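PDB 3KQF: enoyl-CoA hydratase/isomerase family protein from Bacillus anthracis, which probably catalyses the reversible hydration of trans-2-enoyl-CoA thioesters to 3-hydroxyacyl-CoA, as enoyl-CoA hydratases of the crotonase family do in fatty acid beta-oxidation. Local coordinates for residues Leu7-Val12 with Ser34-Glu39; Ile22-Glu27 with Ala66-Ala71; Asn43-Ile48 with Glu99-Pro104. All coordinates share one frame; numbering follows the deposited sequence. Where two conformers were deposited one is given.

Overall arrangement
Contact 1 joins the opening strand to helix 35-49; contacts 2 and 3 tie strand 19-24 and that helix to the loops after strand 56-61 and helix 81-99. Contact 1 is the outermost, its centre about 17 Å from the centre of the chain, and only partly buried; it mixes apolar packing with a water bridge and a helix cap. Contacts 2 and 3 are buried. Contact 2 is pure packing, a leucine methyl covering a carbonyl oxygen and a cysteine CB, whereas contact 3 combines leucine and isoleucine packing with a glutamine-to-helix-carbonyl hydrogen bond. Contacts 1 and 2 meet through neighbouring strands 10-13 and 19-24; I22 and I48 pack together where contacts 2 and 3 touch.

Contact 1: residues Leu7-Val12 with Ser34-Glu39; sequences LQNISV and SLALLE
N9 and L37 bring their CA atoms to 5.2 Å of each other where the chain leading into strand 10-13 passes the first turn of helix 35-49. At so close an approach the beta carbons themselves touch, N9 CB lying 3.8 Å from L37 CB. The leucine CG stands opposite its own backbone N (chi1 175°), which carries the branch past the asparagine main chain and places CD1 3.8 Å from N9 O. I10 adds its CG2 methyl, 4.0 Å from L37 CG, and the two aliphatic chains cross nearly at right angles.

The two ends of the N9 amide have different partners. Its ND2 rests against the A36 methyl, 3.8 Å from A36 CB, while OD1 accepts a hydrogen bond from a water at 3.0 Å. The same water lies 2.6 Å from S34 OG, so a single bridge joins the asparagine to the residue that caps the helix. S34 OG in turn receives the amide of L37 (L37 N to S34 OG 3.2 Å, 159° at the hydrogen), which makes S34 an N-cap.

Further along the helix, E40 accepts the backbone amides of Q8 and N9 through its carboxylate, and L37 also packs on L24 of strand 19-24. The result is a capped helix laid over the edge of a sheet: strand 10-13, its antiparallel neighbour 19-24 and helix 35-49 together form the beta-beta-alpha opening of this crotonase-fold chain.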
ATOM      1  N   LEU A   7      13.276 -37.499  -3.910  1.00 29.87           N
ATOM      2  CA  LEU A   7      13.528 -36.134  -3.369  1.00 29.13           C
ATOM      3  C   LEU A   7      14.291 -36.225  -2.051  1.00 28.91           C
ATOM      4  O   LEU A   7      13.842 -36.894  -1.115  1.00 29.92           O
ATOM      5  CB  LEU A   7      12.207 -35.409  -3.139  1.00 29.79           C
ATOM      6  CG  LEU A   7      11.321 -35.160  -4.354  1.00 30.10           C
ATOM      7  CD1 LEU A   7       9.992 -34.598  -3.884  1.00 30.68           C
ATOM      8  CD2 LEU A   7      12.002 -34.222  -5.348  1.00 31.31           C
ATOM      9  N   GLN A   8      15.436 -35.556  -1.973  1.00 27.12           N
ATOM     10  CA  GLN A   8      16.255 -35.588  -0.767  1.00 26.77           C
ATOM     11  C   GLN A   8      16.281 -34.284   0.025  1.00 25.34           C
ATOM     12  O   GLN A   8      16.543 -34.301   1.223  1.00 26.06           O
ATOM     13  CB  GLN A   8      17.700 -35.967  -1.116  1.00 27.51           C
ATOM     14  CG  GLN A   8      17.877 -37.362  -1.695  1.00 30.86           C
ATOM     15  CD  GLN A   8      19.340 -37.754  -1.806  1.00 32.35           C
ATOM     16  OE1 GLN A   8      20.232 -36.962  -1.501  1.00 32.63           O
ATOM     17  NE2 GLN A   8      19.593 -38.988  -2.236  1.00 35.66           N
ATOM     18  N   ASN A   9      16.034 -33.161  -0.644  1.00 22.82           N
ATOM     19  CA  ASN A   9      16.100 -31.851  -0.008  1.00 21.76           C
ATOM     20  C   ASN A   9      14.732 -31.230   0.305  1.00 21.73           C
ATOM     21  O   ASN A   9      14.662 -30.215   0.997  1.00 20.57           O
ATOM     22  CB  ASN A   9      16.917 -30.909  -0.895  1.00 21.18           C
ATOM     23  CG  ASN A   9      18.378 -31.345  -1.006  1.00 23.71           C
ATOM     24  OD1 ASN A   9      19.116 -31.328  -0.021  1.00 20.63           O
ATOM     25  ND2 ASN A   9      18.797 -31.717  -2.206  1.00 23.93           N
ATOM     26  N   ILE A  10      13.664 -31.813  -0.227  0.60 22.24           N
ATOM     27  CA  ILE A  10      12.315 -31.352   0.092  0.60 22.17           C
ATOM     28  C   ILE A  10      11.410 -32.561   0.316  0.60 22.27           C
ATOM     29  O   ILE A  10      11.762 -33.692  -0.025  0.60 21.20           O
ATOM     30  CB  ILE A  10      11.706 -30.442  -0.987  0.60 22.45           C
ATOM     31  CG1 ILE A  10      11.454 -31.214  -2.278  0.60 21.69           C
ATOM     32  CG2 ILE A  10      12.590 -29.210  -1.250  0.60 23.68           C
ATOM     33  CD1 ILE A  10      10.810 -30.350  -3.341  0.60 20.00           C
ATOM     34  N   SER A  11      10.258 -32.303   0.921  1.00 21.94           N
ATOM     35  CA  SER A  11       9.257 -33.325   1.196  1.00 22.67           C
ATOM     36  C   SER A  11       7.967 -32.824   0.574  1.00 21.82           C
ATOM     37  O   SER A  11       7.692 -31.630   0.612  1.00 20.05           O
ATOM     38  CB  SER A  11       9.046 -33.497   2.700  1.00 23.88           C
ATOM     39  OG  SER A  11      10.226 -33.914   3.351  1.00 27.64           O
ATOM     40  N   VAL A  12       7.199 -33.712  -0.045  1.00 20.58           N
ATOM     41  CA  VAL A  12       5.916 -33.306  -0.629  1.00 20.73           C
ATOM     42  C   VAL A  12       4.853 -34.193  -0.013  1.00 20.71           C
ATOM     43  O   VAL A  12       5.004 -35.410  -0.012  1.00 18.78           O
ATOM     44  CB  VAL A  12       5.892 -33.461  -2.154  1.00 22.19           C
ATOM     45  CG1 VAL A  12       4.519 -33.085  -2.708  1.00 24.07           C
ATOM     46  CG2 VAL A  12       6.951 -32.606  -2.797  1.00 21.32           C
ATOM     47  N   SER A  34      20.144 -24.489  -1.423  1.00 19.34           N
ATOM     48  CA  SER A  34      21.261 -24.939  -2.219  1.00 19.24           C
ATOM     49  C   SER A  34      20.764 -25.115  -3.652  1.00 18.47           C
ATOM     50  O   SER A  34      19.552 -25.219  -3.886  1.00 17.35           O
ATOM     51  CB  SER A  34      21.802 -26.271  -1.695  1.00 20.37           C
ATOM     52  OG  SER A  34      20.785 -27.253  -1.664  1.00 19.23           O
ATOM     53  N   LEU A  35      21.682 -25.159  -4.614  1.00 17.43           N
ATOM     54  CA  LEU A  35      21.278 -25.365  -6.000  1.00 18.15           C
ATOM     55  C   LEU A  35      20.550 -26.700  -6.139  1.00 18.03           C
ATOM     56  O   LEU A  35      19.604 -26.814  -6.900  1.00 18.06           O
ATOM     57  CB  LEU A  35      22.476 -25.301  -6.957  1.00 17.82           C
ATOM     58  CG  LEU A  35      23.240 -23.965  -6.960  1.00 19.23           C
ATOM     59  CD1 LEU A  35      24.375 -23.980  -7.963  1.00 20.95           C
ATOM     60  CD2 LEU A  35      22.292 -22.816  -7.264  1.00 24.96           C
ATOM     61  N   ALA A  36      20.983 -27.710  -5.391  1.00 19.51           N
ATOM     62  CA  ALA A  36      20.327 -29.029  -5.451  1.00 19.88           C
ATOM     63  C   ALA A  36      18.871 -28.940  -4.972  1.00 20.53           C
ATOM     64  O   ALA A  36      17.962 -29.506  -5.602  1.00 19.67           O
ATOM     65  CB  ALA A  36      21.119 -30.066  -4.651  1.00 19.74           C
ATOM     66  N   LEU A  37      18.641 -28.215  -3.877  1.00 19.23           N
ATOM     67  CA  LEU A  37      17.277 -28.021  -3.370  1.00 19.69           C
ATOM     68  C   LEU A  37      16.436 -27.240  -4.375  1.00 19.32           C
ATOM     69  O   LEU A  37      15.287 -27.600  -4.639  1.00 18.79           O
ATOM     70  CB  LEU A  37      17.282 -27.320  -2.008  1.00 18.76           C
ATOM     71  CG  LEU A  37      15.922 -26.933  -1.387  1.00 18.40           C
ATOM     72  CD1 LEU A  37      16.022 -26.806   0.135  1.00 19.60           C
ATOM     73  CD2 LEU A  37      15.373 -25.628  -1.987  1.00 17.26           C
ATOM     74  N   LEU A  38      17.017 -26.202  -4.973  1.00 19.52           N
ATOM     75  CA  LEU A  38      16.285 -25.389  -5.956  1.00 19.66           C
ATOM     76  C   LEU A  38      15.856 -26.234  -7.161  1.00 19.98           C
ATOM     77  O   LEU A  38      14.740 -26.074  -7.659  1.00 20.51           O
ATOM     78  CB  LEU A  38      17.103 -24.160  -6.374  1.00 19.96           C
ATOM     79  CG  LEU A  38      17.352 -23.139  -5.256  1.00 20.03           C
ATOM     80  CD1 LEU A  38      18.360 -22.110  -5.729  1.00 19.00           C
ATOM     81  CD2 LEU A  38      16.073 -22.453  -4.769  1.00 19.93           C
ATOM     82  N   GLU A  39      16.729 -27.145  -7.602  1.00 20.87           N
ATOM     83  CA  GLU A  39      16.425 -28.082  -8.704  1.00 21.29           C
ATOM     84  C   GLU A  39      15.188 -28.935  -8.386  1.00 21.13           C
ATOM     85  O   GLU A  39      14.276 -29.048  -9.209  1.00 19.01           O
ATOM     86  CB  GLU A  39      17.627 -29.002  -8.966  1.00 22.16           C
ATOM     87  CG  GLU A  39      17.385 -30.151  -9.959  1.00 26.60           C
ATOM     88  CD  GLU A  39      17.138 -29.685 -11.378  1.00 32.32           C
ATOM     89  OE1 GLU A  39      17.397 -28.497 -11.682  1.00 38.96           O
ATOM     90  OE2 GLU A  39      16.702 -30.524 -12.200  1.00 36.15           O
TER
HETATM   91  O   HOH W   1      21.422 -29.671  -0.914  1.00 22.81           O

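Contact 2: residues Ile22-Glu27 with Ala66-Ala71; sequences ISLNRE and AFCAGA
L24 packs its side chain against the carbonyl O of F67 and the CB of C68, a buried van der Waals contact between the end of strand 19-24 and the corner that follows strand 56-61. The backbones stay well apart, with L24 CA and F67 CA 7.6 Å from each other, and the leucine spans the distance with one methyl. With its CG beside the backbone N (chi1 -57°), L24 extends CD1 to 3.5 Å from F67 O and 3.7 Å from C68 CB. The sulfur lies a little farther off, C68 SG being 4.1 Å from L24 CD1. Covered by this methyl, F67 O has no polar partner in the model.

C68 SG does find one: it accepts the amide of G70 (G70 N to C68 SG 3.4 Å, 151° at the hydrogen), which closes the turn after the corner. In crotonases the loop equivalent to C68-A69-G70-A71 supplies one of the two backbone amides of the oxyanion hole, consistent with the leucine lying behind a wall of the active site here.

Around the contact, R26 forms a salt bridge with D72, next along the chain from A71, and A66 O accepts the side-chain amides of N31 and N110. L24 pairs through its backbone with T60 and A62, I22 packs on L41 of helix 35-49, and F67 packs on A113 of strand 112-114.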
ATOM      1  N   ILE A  22       4.466 -28.583   0.649  1.00 16.32           N
ATOM      2  CA  ILE A  22       5.858 -28.743   0.284  1.00 17.08           C
ATOM      3  C   ILE A  22       6.703 -28.255   1.461  1.00 17.16           C
ATOM      4  O   ILE A  22       6.509 -27.139   1.926  1.00 16.67           O
ATOM      5  CB  ILE A  22       6.218 -27.894  -0.945  1.00 16.46           C
ATOM      6  CG1 ILE A  22       5.298 -28.234  -2.126  1.00 21.16           C
ATOM      7  CG2 ILE A  22       7.674 -28.115  -1.310  1.00 19.36           C
ATOM      8  CD1 ILE A  22       5.505 -27.357  -3.339  1.00 21.86           C
ATOM      9  N   SER A  23       7.605 -29.096   1.960  1.00 17.12           N
ATOM     10  CA  SER A  23       8.442 -28.722   3.094  1.00 18.42           C
ATOM     11  C   SER A  23       9.929 -28.711   2.735  1.00 20.05           C
ATOM     12  O   SER A  23      10.469 -29.740   2.289  1.00 20.07           O
ATOM     13  CB  SER A  23       8.236 -29.700   4.255  1.00 19.22           C
ATOM     14  OG  SER A  23       6.885 -29.821   4.637  1.00 20.87           O
ATOM     15  N   LEU A  24      10.598 -27.572   2.912  1.00 18.72           N
ATOM     16  CA  LEU A  24      12.050 -27.536   2.705  1.00 20.86           C
ATOM     17  C   LEU A  24      12.592 -28.508   3.756  1.00 20.23           C
ATOM     18  O   LEU A  24      12.202 -28.436   4.920  1.00 21.58           O
ATOM     19  CB  LEU A  24      12.630 -26.133   2.874  1.00 19.28           C
ATOM     20  CG  LEU A  24      12.046 -25.030   1.995  1.00 20.86           C
ATOM     21  CD1 LEU A  24      12.772 -23.720   2.237  1.00 20.95           C
ATOM     22  CD2 LEU A  24      12.097 -25.384   0.508  1.00 23.40           C
ATOM     23  N   ASN A  25      13.479 -29.411   3.345  1.00 20.41           N
ATOM     24  CA  ASN A  25      13.967 -30.471   4.226  1.00 21.25           C
ATOM     25  C   ASN A  25      15.489 -30.577   4.349  1.00 20.36           C
ATOM     26  O   ASN A  25      16.092 -31.588   3.975  1.00 20.23           O
ATOM     27  CB  ASN A  25      13.396 -31.815   3.749  1.00 21.71           C
ATOM     28  CG  ASN A  25      13.584 -32.928   4.766  1.00 25.56           C
ATOM     29  OD1 ASN A  25      13.606 -32.688   5.978  1.00 27.49           O
ATOM     30  ND2 ASN A  25      13.693 -34.167   4.275  1.00 30.07           N
ATOM     31  N   ARG A  26      16.089 -29.526   4.895  1.00 18.12           N
ATOM     32  CA  ARG A  26      17.506 -29.467   5.155  1.00 18.83           C
ATOM     33  C   ARG A  26      17.675 -28.854   6.543  1.00 18.28           C
ATOM     34  O   ARG A  26      18.327 -27.830   6.692  1.00 17.28           O
ATOM     35  CB  ARG A  26      18.217 -28.605   4.115  1.00 18.60           C
ATOM     36  CG  ARG A  26      18.089 -29.059   2.679  1.00 18.26           C
ATOM     37  CD  ARG A  26      19.053 -28.220   1.834  1.00 17.98           C
ATOM     38  NE  ARG A  26      20.440 -28.583   2.110  1.00 19.69           N
ATOM     39  CZ  ARG A  26      21.486 -27.767   2.018  1.00 19.76           C
ATOM     40  NH1 ARG A  26      21.327 -26.473   1.724  1.00 20.91           N
ATOM     41  NH2 ARG A  26      22.703 -28.236   2.288  1.00 20.14           N
ATOM     42  N   GLU A  27      17.077 -29.485   7.557  1.00 19.05           N
ATOM     43  CA  GLU A  27      17.125 -28.953   8.936  1.00 19.78           C
ATOM     44  C   GLU A  27      18.521 -28.609   9.451  1.00 20.05           C
ATOM     45  O   GLU A  27      18.704 -27.549  10.061  1.00 18.10           O
ATOM     46  CB  GLU A  27      16.453 -29.895   9.948  1.00 21.33           C
ATOM     47  CG  GLU A  27      14.975 -30.072   9.779  1.00 21.79           C
ATOM     48  CD  GLU A  27      14.365 -30.955  10.875  1.00 24.39           C
ATOM     49  OE1 GLU A  27      14.788 -30.858  12.053  1.00 21.55           O
ATOM     50  OE2 GLU A  27      13.450 -31.733  10.548  1.00 28.25           O
ATOM     51  N   ALA A  66      13.812 -23.108  11.656  1.00 16.10           N
ATOM     52  CA  ALA A  66      13.953 -22.343  10.433  1.00 16.38           C
ATOM     53  C   ALA A  66      12.966 -22.685   9.332  1.00 15.55           C
ATOM     54  O   ALA A  66      12.716 -23.852   9.030  1.00 15.74           O
ATOM     55  CB  ALA A  66      15.393 -22.494   9.899  1.00 17.43           C
ATOM     56  N   PHE A  67      12.367 -21.638   8.768  1.00 14.68           N
ATOM     57  CA  PHE A  67      11.541 -21.767   7.573  1.00 13.92           C
ATOM     58  C   PHE A  67      12.544 -21.874   6.419  1.00 13.55           C
ATOM     59  O   PHE A  67      12.526 -22.820   5.623  1.00 15.17           O
ATOM     60  CB  PHE A  67      10.644 -20.523   7.418  1.00 13.14           C
ATOM     61  CG  PHE A  67       9.963 -20.396   6.087  1.00 13.53           C
ATOM     62  CD1 PHE A  67       8.851 -21.166   5.772  1.00 15.44           C
ATOM     63  CD2 PHE A  67      10.402 -19.458   5.157  1.00 15.99           C
ATOM     64  CE1 PHE A  67       8.207 -21.026   4.552  1.00 16.55           C
ATOM     65  CE2 PHE A  67       9.737 -19.311   3.927  1.00 17.54           C
ATOM     66  CZ  PHE A  67       8.651 -20.097   3.636  1.00 17.77           C
ATOM     67  N   CYS A  68      13.425 -20.888   6.343  1.00 14.94           N
ATOM     68  CA  CYS A  68      14.443 -20.824   5.290  1.00 14.19           C
ATOM     69  C   CYS A  68      15.460 -19.726   5.616  1.00 14.75           C
ATOM     70  O   CYS A  68      15.126 -18.539   5.655  1.00 13.33           O
ATOM     71  CB  CYS A  68      13.794 -20.576   3.934  1.00 15.64           C
ATOM     72  SG  CYS A  68      15.047 -20.387   2.615  1.00 18.98           S
ATOM     73  N   ALA A  69      16.710 -20.125   5.843  1.00 15.38           N
ATOM     74  CA  ALA A  69      17.768 -19.181   6.203  1.00 16.03           C
ATOM     75  C   ALA A  69      18.285 -18.396   5.011  1.00 16.52           C
ATOM     76  O   ALA A  69      19.180 -17.569   5.167  1.00 16.96           O
ATOM     77  CB  ALA A  69      18.928 -19.912   6.879  1.00 17.71           C
ATOM     78  N   GLY A  70      17.714 -18.642   3.830  1.00 16.76           N
ATOM     79  CA  GLY A  70      18.119 -17.938   2.601  1.00 17.15           C
ATOM     80  C   GLY A  70      19.071 -18.744   1.741  1.00 16.55           C
ATOM     81  O   GLY A  70      19.097 -19.968   1.813  1.00 17.32           O
ATOM     82  N   ALA A  71      19.844 -18.047   0.917  1.00 14.99           N
ATOM     83  CA  ALA A  71      20.819 -18.696   0.054  1.00 15.21           C
ATOM     84  C   ALA A  71      21.834 -19.452   0.902  1.00 14.27           C
ATOM     85  O   ALA A  71      22.196 -19.022   1.992  1.00 13.37           O
ATOM     86  CB  ALA A  71      21.522 -17.668  -0.833  1.00 15.88           C
TER

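Contact 3: residues Asn43-Ile48 with Glu99-Pro104; sequences NILTQI and EQLPQP
L101 fits against L45 and I48, one turn apart on helix 35-49. Its CD1 methyl meets L45 CD2 at 3.7 Å, the two leucines crossing near a right angle, while its CD2 turns to the helix backbone, 3.6 Å from L45 O. The same CD2 also reaches I48 CG2, at 4.2 Å. Beside this apolar patch, Q103 gives a polar grip: its NE2 donates to I48 O at 3.1 Å, nearly straight at 163°. The donor sits above the carbonyl plane of I48, 39° out of it, although the oxygen lies close to the plane of the glutamine amide. A bend at chi2 (88°) lays the face of that amide over the I48 CG2 methyl, 3.8 Å from Q103 OE1.

Loop 99-104 closes a beta-alpha-beta crossover: it leads from helix 81-99 into strand 105-109, parallel to its neighbour 56-61. The stronger partner of Q103 NE2 is T54 O, and I48 O takes the other bond, so two carbonyls hold the amide in its orientation. On the loop backbone, K216 of helix 209-222 donates to the carbonyls of L101 and Q103. L45 continues its packing onto T94, M97 and V98, and P104 meets Y168 of another subunit.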
ATOM      1  N   ASN A  43      11.304 -28.785 -10.067  1.00 19.60           N
ATOM      2  CA  ASN A  43      10.687 -29.971 -10.664  1.00 20.42           C
ATOM      3  C   ASN A  43       9.290 -30.224 -10.081  1.00 19.93           C
ATOM      4  O   ASN A  43       8.360 -30.526 -10.820  1.00 19.95           O
ATOM      5  CB  ASN A  43      11.586 -31.203 -10.493  1.00 20.94           C
ATOM      6  CG  ASN A  43      12.918 -31.070 -11.233  1.00 24.24           C
ATOM      7  OD1 ASN A  43      13.085 -30.207 -12.091  1.00 31.11           O
ATOM      8  ND2 ASN A  43      13.866 -31.946 -10.910  1.00 27.68           N
ATOM      9  N   ILE A  44       9.140 -30.102  -8.761  0.50 20.22           N
ATOM     10  CA  ILE A  44       7.831 -30.320  -8.132  0.50 20.80           C
ATOM     11  C   ILE A  44       6.871 -29.181  -8.504  0.50 20.54           C
ATOM     12  O   ILE A  44       5.686 -29.419  -8.710  0.50 20.85           O
ATOM     13  CB  ILE A  44       7.911 -30.486  -6.599  0.50 21.45           C
ATOM     14  CG1 ILE A  44       6.517 -30.773  -6.023  0.50 21.69           C
ATOM     15  CG2 ILE A  44       8.481 -29.254  -5.947  0.50 21.89           C
ATOM     16  CD1 ILE A  44       5.866 -32.020  -6.560  0.50 23.16           C
ATOM     17  N   LEU A  45       7.383 -27.953  -8.594  1.00 19.69           N
ATOM     18  CA  LEU A  45       6.537 -26.814  -9.007  1.00 19.55           C
ATOM     19  C   LEU A  45       5.969 -27.055 -10.432  1.00 19.06           C
ATOM     20  O   LEU A  45       4.810 -26.740 -10.702  1.00 18.59           O
ATOM     21  CB  LEU A  45       7.315 -25.507  -8.914  1.00 19.37           C
ATOM     22  CG  LEU A  45       7.598 -25.047  -7.470  1.00 21.10           C
ATOM     23  CD1 LEU A  45       8.547 -23.856  -7.428  1.00 21.81           C
ATOM     24  CD2 LEU A  45       6.300 -24.720  -6.723  1.00 23.64           C
ATOM     25  N   THR A  46       6.779 -27.641 -11.316  1.00 19.23           N
ATOM     26  CA  THR A  46       6.346 -27.960 -12.694  1.00 19.98           C
ATOM     27  C   THR A  46       5.232 -28.990 -12.694  1.00 20.17           C
ATOM     28  O   THR A  46       4.322 -28.926 -13.521  1.00 20.61           O
ATOM     29  CB  THR A  46       7.507 -28.490 -13.554  1.00 20.04           C
ATOM     30  OG1 THR A  46       8.547 -27.520 -13.585  1.00 21.13           O
ATOM     31  CG2 THR A  46       7.057 -28.794 -14.998  1.00 21.38           C
ATOM     32  N   GLN A  47       5.313 -29.953 -11.780  1.00 20.24           N
ATOM     33  CA  GLN A  47       4.285 -30.987 -11.663  1.00 20.30           C
ATOM     34  C   GLN A  47       2.969 -30.384 -11.138  1.00 18.84           C
ATOM     35  O   GLN A  47       1.920 -30.551 -11.737  1.00 19.97           O
ATOM     36  CB  GLN A  47       4.792 -32.117 -10.753  1.00 20.65           C
ATOM     37  CG  GLN A  47       3.820 -33.276 -10.561  1.00 24.81           C
ATOM     38  CD  GLN A  47       4.486 -34.524  -9.965  1.00 29.97           C
ATOM     39  OE1 GLN A  47       5.609 -34.468  -9.453  1.00 31.98           O
ATOM     40  NE2 GLN A  47       3.783 -35.658 -10.033  1.00 29.63           N
ATOM     41  N   ILE A  48       3.048 -29.648 -10.039  1.00 19.26           N
ATOM     42  CA  ILE A  48       1.872 -29.015  -9.432  1.00 19.07           C
ATOM     43  C   ILE A  48       1.173 -28.040 -10.392  1.00 19.26           C
ATOM     44  O   ILE A  48      -0.061 -27.948 -10.414  1.00 18.81           O
ATOM     45  CB  ILE A  48       2.254 -28.308  -8.119  1.00 19.02           C
ATOM     46  CG1 ILE A  48       2.722 -29.344  -7.093  1.00 20.28           C
ATOM     47  CG2 ILE A  48       1.053 -27.520  -7.570  1.00 22.74           C
ATOM     48  CD1 ILE A  48       3.455 -28.747  -5.890  1.00 20.62           C
ATOM     49  N   GLU A  99       5.166 -17.951  -7.579  0.60 12.37           N
ATOM     50  CA  GLU A  99       4.226 -16.872  -7.762  0.60 13.50           C
ATOM     51  C   GLU A  99       3.229 -17.164  -8.880  0.60 14.17           C
ATOM     52  O   GLU A  99       2.043 -16.871  -8.735  0.60 14.91           O
ATOM     53  CB  GLU A  99       4.983 -15.571  -8.031  0.60 13.38           C
ATOM     54  CG  GLU A  99       4.157 -14.334  -7.851  0.60 14.47           C
ATOM     55  CD  GLU A  99       4.999 -13.074  -7.848  0.60 14.97           C
ATOM     56  OE1 GLU A  99       4.868 -12.277  -6.886  0.60 14.57           O
ATOM     57  OE2 GLU A  99       5.814 -12.899  -8.780  0.60 14.19           O
ATOM     58  N   GLN A 100       3.704 -17.771  -9.964  1.00 13.84           N
ATOM     59  CA  GLN A 100       2.853 -18.095 -11.116  1.00 14.63           C
ATOM     60  C   GLN A 100       2.079 -19.414 -11.104  1.00 14.28           C
ATOM     61  O   GLN A 100       1.404 -19.729 -12.080  1.00 13.89           O
ATOM     62  CB  GLN A 100       3.676 -17.961 -12.389  1.00 15.49           C
ATOM     63  CG  GLN A 100       4.160 -16.531 -12.597  1.00 18.25           C
ATOM     64  CD  GLN A 100       5.143 -16.397 -13.741  1.00 24.38           C
ATOM     65  OE1 GLN A 100       5.392 -17.354 -14.469  1.00 31.29           O
ATOM     66  NE2 GLN A 100       5.724 -15.202 -13.894  1.00 27.21           N
ATOM     67  N   LEU A 101       2.148 -20.174 -10.019  1.00 14.52           N
ATOM     68  CA  LEU A 101       1.310 -21.367  -9.911  1.00 13.02           C
ATOM     69  C   LEU A 101      -0.154 -20.924  -9.991  1.00 11.68           C
ATOM     70  O   LEU A 101      -0.517 -19.859  -9.466  1.00 10.33           O
ATOM     71  CB  LEU A 101       1.510 -22.074  -8.587  1.00 13.21           C
ATOM     72  CG  LEU A 101       2.737 -22.939  -8.433  1.00 13.42           C
ATOM     73  CD1 LEU A 101       2.822 -23.424  -6.976  1.00 12.88           C
ATOM     74  CD2 LEU A 101       2.684 -24.097  -9.436  1.00 13.73           C
ATOM     75  N   PRO A 102      -1.002 -21.723 -10.655  1.00 10.75           N
ATOM     76  CA  PRO A 102      -2.393 -21.320 -10.733  1.00 10.32           C
ATOM     77  C   PRO A 102      -3.070 -21.332  -9.383  1.00  9.87           C
ATOM     78  O   PRO A 102      -4.027 -20.585  -9.146  1.00 10.14           O
ATOM     79  CB  PRO A 102      -3.029 -22.393 -11.647  1.00 11.25           C
ATOM     80  CG  PRO A 102      -2.084 -23.509 -11.669  1.00 13.05           C
ATOM     81  CD  PRO A 102      -0.726 -22.918 -11.471  1.00 10.40           C
ATOM     82  N   GLN A 103      -2.580 -22.180  -8.492  1.00  8.90           N
ATOM     83  CA  GLN A 103      -3.183 -22.302  -7.183  1.00  8.34           C
ATOM     84  C   GLN A 103      -2.701 -21.239  -6.205  1.00  9.15           C
ATOM     85  O   GLN A 103      -1.570 -20.772  -6.310  1.00  8.23           O
ATOM     86  CB  GLN A 103      -2.816 -23.644  -6.545  1.00  8.42           C
ATOM     87  CG  GLN A 103      -3.215 -24.904  -7.294  1.00  9.28           C
ATOM     88  CD  GLN A 103      -2.185 -25.395  -8.307  1.00  9.52           C
ATOM     89  OE1 GLN A 103      -1.216 -24.709  -8.628  1.00 11.22           O
ATOM     90  NE2 GLN A 103      -2.405 -26.612  -8.815  1.00  7.65           N
ATOM     91  N   PRO A 104      -3.548 -20.885  -5.227  1.00 12.51           N
ATOM     92  CA  PRO A 104      -3.040 -20.034  -4.144  1.00 12.01           C
ATOM     93  C   PRO A 104      -1.910 -20.787  -3.397  1.00 13.26           C
ATOM     94  O   PRO A 104      -1.972 -22.020  -3.242  1.00 14.06           O
ATOM     95  CB  PRO A 104      -4.255 -19.879  -3.232  1.00 13.48           C
ATOM     96  CG  PRO A 104      -5.411 -19.983  -4.131  1.00 12.95           C
ATOM     97  CD  PRO A 104      -5.009 -21.067  -5.116  1.00 11.56           C
TER